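Long-range contact in fervidolysin (Fervidobacterium pennivorans, PDB 1R6V), which breaks keratin down into peptides as a calcium-binding serine protease of the subtilisin family, letting the bacterium grow on native feathers: residues A[178-187]-A[244-255]. The protein carries 1 engineered substitution. Sequence-based numbering, arbitrary orientation.
Sequences AGYRPAFDEE and VGDDYVAAGIIW
Tyr180 lies flat on Trp255, its ring stacked face to face on the five-membered ring of the indole, with centroids 3.8 Å apart and planes at 4°. The six-membered ring is occupied too: Tyr180 CB sits 3.5 Å from its centroid in a CH-pi contact. An indole suits this place because its two fused rings receive both the phenol and its methylene. In Trp255, CG stands anti to the backbone N (chi1 -167°), which carries the indole toward strand 179-181, against one face of the Tyr180 ring. Tyr180 OH donates to Asp185 OD1 (2.6 Å), within its own hairpin. Replacing Trp255 by an alanine would remove the stack and the CH-pi contact, and the Tyr180 ring, though still tied to Asp185, would probably be freer to tilt.

Packing is also close at Pro182, whose compact apolar ring suits the 3-10 turn after the strand by lying against the helix backbone, CB 3.3 Å from Tyr248 O. At Gly252 a side chain would crowd that ring. The Tyr248 ring meets backbone as well, CD2 lying 3.1 Å from Pro182 O, while its CB packs on Pro182 CB; small Ala183 CB rests on Val244 CG1. The outer side is looser: exposed Glu187 crosses the indole at about a right angle, OE1 3.8 Å from Trp255 CZ2.

In this subtilisin-like catalytic domain, the contact sets hairpin 179-188 against helix 246-258, strand 179-181 running nearly antiparallel to it. Strand 54-59 of the propeptide domain borders the helix at Tyr248 and Ala251, helix 275-286 packs on Val249 and Ile253, and helix 235-238 meets Ala183.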
ATOM      1  N   ALA A 178     -17.163 -15.969  14.752  1.00 16.19           N
ATOM      2  CA  ALA A 178     -15.758 -16.282  15.017  1.00 17.73           C
ATOM      3  C   ALA A 178     -14.834 -15.347  14.251  1.00 18.13           C
ATOM      4  O   ALA A 178     -15.050 -15.066  13.070  1.00 16.86           O
ATOM      5  CB  ALA A 178     -15.457 -17.742  14.655  1.00 17.67           C
ATOM      6  N   GLY A 179     -13.808 -14.865  14.947  1.00 18.65           N
ATOM      7  CA  GLY A 179     -12.854 -13.949  14.351  1.00 17.00           C
ATOM      8  C   GLY A 179     -11.423 -14.431  14.464  1.00 17.87           C
ATOM      9  O   GLY A 179     -11.172 -15.594  14.785  1.00 15.68           O
ATOM     10  N   TYR A 180     -10.485 -13.517  14.233  1.00 17.15           N
ATOM     11  CA  TYR A 180      -9.066 -13.857  14.244  1.00 15.23           C
ATOM     12  C   TYR A 180      -8.174 -12.755  14.834  1.00 16.73           C
ATOM     13  O   TYR A 180      -8.371 -11.561  14.586  1.00 14.68           O
ATOM     14  CB  TYR A 180      -8.659 -14.177  12.800  1.00 16.55           C
ATOM     15  CG  TYR A 180      -7.281 -14.771  12.592  1.00 18.06           C
ATOM     16  CD1 TYR A 180      -6.906 -15.962  13.212  1.00 17.60           C
ATOM     17  CD2 TYR A 180      -6.375 -14.163  11.728  1.00 18.76           C
ATOM     18  CE1 TYR A 180      -5.653 -16.531  12.972  1.00 19.41           C
ATOM     19  CE2 TYR A 180      -5.132 -14.718  11.477  1.00 18.76           C
ATOM     20  CZ  TYR A 180      -4.772 -15.901  12.101  1.00 19.94           C
ATOM     21  OH  TYR A 180      -3.527 -16.446  11.850  1.00 20.33           O
ATOM     22  N   ARG A 181      -7.197 -13.186  15.626  1.00 14.96           N
ATOM     23  CA  ARG A 181      -6.205 -12.328  16.269  1.00 14.67           C
ATOM     24  C   ARG A 181      -4.889 -12.814  15.656  1.00 15.35           C
ATOM     25  O   ARG A 181      -4.194 -13.672  16.226  1.00 16.13           O
ATOM     26  CB  ARG A 181      -6.222 -12.582  17.777  1.00 14.88           C
ATOM     27  CG  ARG A 181      -5.382 -11.649  18.614  1.00 15.55           C
ATOM     28  CD  ARG A 181      -5.406 -12.107  20.067  1.00 17.47           C
ATOM     29  NE  ARG A 181      -4.735 -11.142  20.931  1.00 18.83           N
ATOM     30  CZ  ARG A 181      -4.541 -11.311  22.232  1.00 18.69           C
ATOM     31  NH1 ARG A 181      -4.962 -12.419  22.828  1.00 19.90           N
ATOM     32  NH2 ARG A 181      -3.938 -10.362  22.936  1.00 20.28           N
ATOM     33  N   PRO A 182      -4.518 -12.270  14.489  1.00 15.39           N
ATOM     34  CA  PRO A 182      -3.291 -12.681  13.802  1.00 14.87           C
ATOM     35  C   PRO A 182      -1.969 -12.627  14.548  1.00 16.34           C
ATOM     36  O   PRO A 182      -1.104 -13.457  14.302  1.00 16.45           O
ATOM     37  CB  PRO A 182      -3.292 -11.829  12.524  1.00 15.64           C
ATOM     38  CG  PRO A 182      -4.059 -10.599  12.923  1.00 15.27           C
ATOM     39  CD  PRO A 182      -5.177 -11.141  13.794  1.00 14.43           C
ATOM     40  N   ALA A 183      -1.809 -11.684  15.473  1.00 15.67           N
ATOM     41  CA  ALA A 183      -0.552 -11.563  16.200  1.00 19.37           C
ATOM     42  C   ALA A 183      -0.163 -12.866  16.884  1.00 20.21           C
ATOM     43  O   ALA A 183       1.021 -13.153  17.053  1.00 20.97           O
ATOM     44  CB  ALA A 183      -0.652 -10.445  17.234  1.00 19.55           C
ATOM     45  N   PHE A 184      -1.160 -13.653  17.265  1.00 20.10           N
ATOM     46  CA  PHE A 184      -0.895 -14.907  17.958  1.00 22.36           C
ATOM     47  C   PHE A 184      -1.551 -16.098  17.287  1.00 22.55           C
ATOM     48  O   PHE A 184      -1.674 -17.170  17.891  1.00 23.39           O
ATOM     49  CB  PHE A 184      -1.368 -14.800  19.402  1.00 23.87           C
ATOM     50  CG  PHE A 184      -0.773 -13.642  20.141  1.00 25.38           C
ATOM     51  CD1 PHE A 184      -1.442 -12.420  20.207  1.00 26.64           C
ATOM     52  CD2 PHE A 184       0.471 -13.757  20.742  1.00 25.81           C
ATOM     53  CE1 PHE A 184      -0.876 -11.330  20.859  1.00 26.19           C
ATOM     54  CE2 PHE A 184       1.048 -12.672  21.398  1.00 27.24           C
ATOM     55  CZ  PHE A 184       0.372 -11.453  21.456  1.00 27.61           C
ATOM     56  N   ASP A 185      -1.961 -15.905  16.035  1.00 21.38           N
ATOM     57  CA  ASP A 185      -2.625 -16.938  15.246  1.00 23.24           C
ATOM     58  C   ASP A 185      -3.702 -17.586  16.109  1.00 24.60           C
ATOM     59  O   ASP A 185      -3.868 -18.810  16.143  1.00 24.27           O
ATOM     60  CB  ASP A 185      -1.598 -17.969  14.765  1.00 24.89           C
ATOM     61  CG  ASP A 185      -2.204 -19.023  13.874  1.00 25.72           C
ATOM     62  OD1 ASP A 185      -3.099 -18.690  13.072  1.00 27.48           O
ATOM     63  OD2 ASP A 185      -1.769 -20.195  13.965  1.00 27.33           O
ATOM     64  N   GLU A 186      -4.441 -16.723  16.803  1.00 23.07           N
ATOM     65  CA  GLU A 186      -5.497 -17.123  17.714  1.00 24.56           C
ATOM     66  C   GLU A 186      -6.898 -16.881  17.160  1.00 25.19           C
ATOM     67  O   GLU A 186      -7.250 -15.760  16.778  1.00 23.74           O
ATOM     68  CB  GLU A 186      -5.327 -16.353  19.023  1.00 26.94           C
ATOM     69  CG  GLU A 186      -6.320 -16.680  20.112  1.00 31.85           C
ATOM     70  CD  GLU A 186      -6.176 -15.740  21.308  1.00 34.22           C
ATOM     71  OE1 GLU A 186      -5.031 -15.353  21.616  1.00 33.02           O
ATOM     72  OE2 GLU A 186      -7.200 -15.396  21.943  1.00 38.08           O
ATOM     73  N   GLU A 187      -7.691 -17.942  17.116  1.00 24.60           N
ATOM     74  CA  GLU A 187      -9.063 -17.862  16.645  1.00 24.82           C
ATOM     75  C   GLU A 187      -9.883 -17.245  17.777  1.00 24.62           C
ATOM     76  O   GLU A 187      -9.679 -17.583  18.947  1.00 25.15           O
ATOM     77  CB  GLU A 187      -9.570 -19.271  16.326  1.00 28.08           C
ATOM     78  CG  GLU A 187     -10.010 -19.472  14.898  1.00 32.72           C
ATOM     79  CD  GLU A 187     -11.515 -19.349  14.740  1.00 36.31           C
ATOM     80  OE1 GLU A 187     -12.053 -18.234  14.929  1.00 32.73           O
ATOM     81  OE2 GLU A 187     -12.161 -20.380  14.435  1.00 38.96           O
ATOM     82  N   VAL A 244      -0.071  -4.607  14.867  1.00 15.84           N
ATOM     83  CA  VAL A 244       0.518  -5.936  14.748  1.00 14.71           C
ATOM     84  C   VAL A 244       1.540  -6.096  13.631  1.00 16.33           C
ATOM     85  O   VAL A 244       2.232  -7.109  13.580  1.00 17.37           O
ATOM     86  CB  VAL A 244      -0.581  -7.031  14.598  1.00 13.00           C
ATOM     87  CG1 VAL A 244      -1.499  -6.996  15.807  1.00 15.45           C
ATOM     88  CG2 VAL A 244      -1.390  -6.817  13.314  1.00 12.98           C
ATOM     89  N   GLY A 245       1.643  -5.108  12.748  1.00 13.92           N
ATOM     90  CA  GLY A 245       2.602  -5.202  11.656  1.00 14.61           C
ATOM     91  C   GLY A 245       1.924  -5.486  10.322  1.00 14.57           C
ATOM     92  O   GLY A 245       0.872  -6.134  10.278  1.00 14.92           O
ATOM     93  N   ASP A 246       2.528  -5.016   9.237  1.00 13.40           N
ATOM     94  CA  ASP A 246       1.949  -5.216   7.908  1.00 12.40           C
ATOM     95  C   ASP A 246       1.819  -6.702   7.568  1.00 12.32           C
ATOM     96  O   ASP A 246       0.880  -7.112   6.863  1.00 12.18           O
ATOM     97  CB  ASP A 246       2.794  -4.523   6.842  1.00 12.41           C
ATOM     98  CG  ASP A 246       2.704  -3.002   6.897  1.00 12.85           C
ATOM     99  OD1 ASP A 246       1.764  -2.455   7.507  1.00 12.29           O
ATOM    100  OD2 ASP A 246       3.584  -2.353   6.297  1.00 15.03           O
ATOM    101  N   ASP A 247       2.757  -7.509   8.060  1.00 12.17           N
ATOM    102  CA  ASP A 247       2.702  -8.939   7.817  1.00 12.66           C
ATOM    103  C   ASP A 247       1.517  -9.590   8.535  1.00 12.46           C
ATOM    104  O   ASP A 247       0.803 -10.385   7.928  1.00 12.44           O
ATOM    105  CB  ASP A 247       4.044  -9.620   8.202  1.00 13.76           C
ATOM    106  CG  ASP A 247       4.526  -9.264   9.607  1.00 17.47           C
ATOM    107  OD1 ASP A 247       4.077  -8.246  10.175  1.00 16.84           O
ATOM    108  OD2 ASP A 247       5.383 -10.008  10.141  1.00 16.20           O
ATOM    109  N   TYR A 248       1.272  -9.252   9.800  1.00 11.67           N
ATOM    110  CA  TYR A 248       0.146  -9.870  10.484  1.00 13.54           C
ATOM    111  C   TYR A 248      -1.200  -9.326   9.986  1.00 13.91           C
ATOM    112  O   TYR A 248      -2.193 -10.048   9.995  1.00 14.33           O
ATOM    113  CB  TYR A 248       0.284  -9.742  12.009  1.00 14.74           C
ATOM    114  CG  TYR A 248       1.389 -10.631  12.563  1.00 18.32           C
ATOM    115  CD1 TYR A 248       2.652 -10.118  12.848  1.00 21.20           C
ATOM    116  CD2 TYR A 248       1.180 -11.993  12.747  1.00 20.58           C
ATOM    117  CE1 TYR A 248       3.687 -10.954  13.307  1.00 23.57           C
ATOM    118  CE2 TYR A 248       2.204 -12.836  13.203  1.00 23.58           C
ATOM    119  CZ  TYR A 248       3.447 -12.310  13.478  1.00 24.71           C
ATOM    120  OH  TYR A 248       4.453 -13.137  13.921  1.00 25.99           O
ATOM    121  N   VAL A 249      -1.232  -8.073   9.541  1.00 12.99           N
ATOM    122  CA  VAL A 249      -2.470  -7.529   8.978  1.00 11.96           C
ATOM    123  C   VAL A 249      -2.782  -8.318   7.689  1.00 12.60           C
ATOM    124  O   VAL A 249      -3.925  -8.718   7.459  1.00 13.37           O
ATOM    125  CB  VAL A 249      -2.346  -6.025   8.644  1.00 12.33           C
ATOM    126  CG1 VAL A 249      -3.579  -5.571   7.837  1.00 12.92           C
ATOM    127  CG2 VAL A 249      -2.263  -5.211   9.956  1.00 10.73           C
ATOM    128  N   ALA A 250      -1.769  -8.538   6.851  1.00 11.70           N
ATOM    129  CA  ALA A 250      -1.977  -9.319   5.634  1.00 13.54           C
ATOM    130  C   ALA A 250      -2.538 -10.704   6.002  1.00 13.31           C
ATOM    131  O   ALA A 250      -3.466 -11.208   5.356  1.00 12.38           O
ATOM    132  CB  ALA A 250      -0.649  -9.454   4.839  1.00 13.41           C
ATOM    133  N   ALA A 251      -1.979 -11.326   7.038  1.00 12.92           N
ATOM    134  CA  ALA A 251      -2.476 -12.634   7.479  1.00 12.45           C
ATOM    135  C   ALA A 251      -3.945 -12.531   7.879  1.00 12.68           C
ATOM    136  O   ALA A 251      -4.733 -13.414   7.565  1.00 12.84           O
ATOM    137  CB  ALA A 251      -1.668 -13.139   8.671  1.00 12.23           C
ATOM    138  N   GLY A 252      -4.302 -11.464   8.597  1.00 12.86           N
ATOM    139  CA  GLY A 252      -5.691 -11.284   9.009  1.00 12.38           C
ATOM    140  C   GLY A 252      -6.635 -11.042   7.837  1.00 12.70           C
ATOM    141  O   GLY A 252      -7.774 -11.525   7.834  1.00 12.65           O
ATOM    142  N   ILE A 253      -6.169 -10.293   6.840  1.00 11.31           N
ATOM    143  CA  ILE A 253      -6.985 -10.001   5.656  1.00 11.81           C
ATOM    144  C   ILE A 253      -7.173 -11.273   4.848  1.00 13.43           C
ATOM    145  O   ILE A 253      -8.268 -11.562   4.359  1.00 12.57           O
ATOM    146  CB  ILE A 253      -6.323  -8.919   4.777  1.00 10.70           C
ATOM    147  CG1 ILE A 253      -6.513  -7.550   5.446  1.00 11.30           C
ATOM    148  CG2 ILE A 253      -6.921  -8.910   3.354  1.00 13.09           C
ATOM    149  CD1 ILE A 253      -5.681  -6.438   4.797  1.00 11.44           C
ATOM    150  N   ILE A 254      -6.102 -12.045   4.733  1.00 12.10           N
ATOM    151  CA  ILE A 254      -6.194 -13.313   4.003  1.00 12.47           C
ATOM    152  C   ILE A 254      -7.149 -14.271   4.739  1.00 13.33           C
ATOM    153  O   ILE A 254      -7.988 -14.942   4.127  1.00 13.57           O
ATOM    154  CB  ILE A 254      -4.800 -13.980   3.857  1.00 13.84           C
ATOM    155  CG1 ILE A 254      -4.037 -13.417   2.644  1.00 15.68           C
ATOM    156  CG2 ILE A 254      -4.986 -15.485   3.577  1.00 14.36           C
ATOM    157  CD1 ILE A 254      -3.901 -11.907   2.559  1.00 21.80           C
ATOM    158  N   TRP A 255      -7.015 -14.345   6.059  1.00 13.17           N
ATOM    159  CA  TRP A 255      -7.873 -15.205   6.863  1.00 14.10           C
ATOM    160  C   TRP A 255      -9.340 -14.806   6.667  1.00 14.81           C
ATOM    161  O   TRP A 255     -10.207 -15.650   6.431  1.00 14.02           O
ATOM    162  CB  TRP A 255      -7.512 -15.056   8.343  1.00 14.53           C
ATOM    163  CG  TRP A 255      -8.104 -16.087   9.246  1.00 16.86           C
ATOM    164  CD1 TRP A 255      -7.526 -17.268   9.647  1.00 18.04           C
ATOM    165  CD2 TRP A 255      -9.379 -16.021   9.904  1.00 16.24           C
ATOM    166  NE1 TRP A 255      -8.367 -17.933  10.518  1.00 17.44           N
ATOM    167  CE2 TRP A 255      -9.508 -17.191  10.690  1.00 18.48           C
ATOM    168  CE3 TRP A 255     -10.428 -15.086   9.903  1.00 15.40           C
ATOM    169  CZ2 TRP A 255     -10.649 -17.447  11.470  1.00 16.89           C
ATOM    170  CZ3 TRP A 255     -11.567 -15.344  10.682  1.00 16.27           C
ATOM    171  CH2 TRP A 255     -11.662 -16.513  11.450  1.00 19.18           C
TER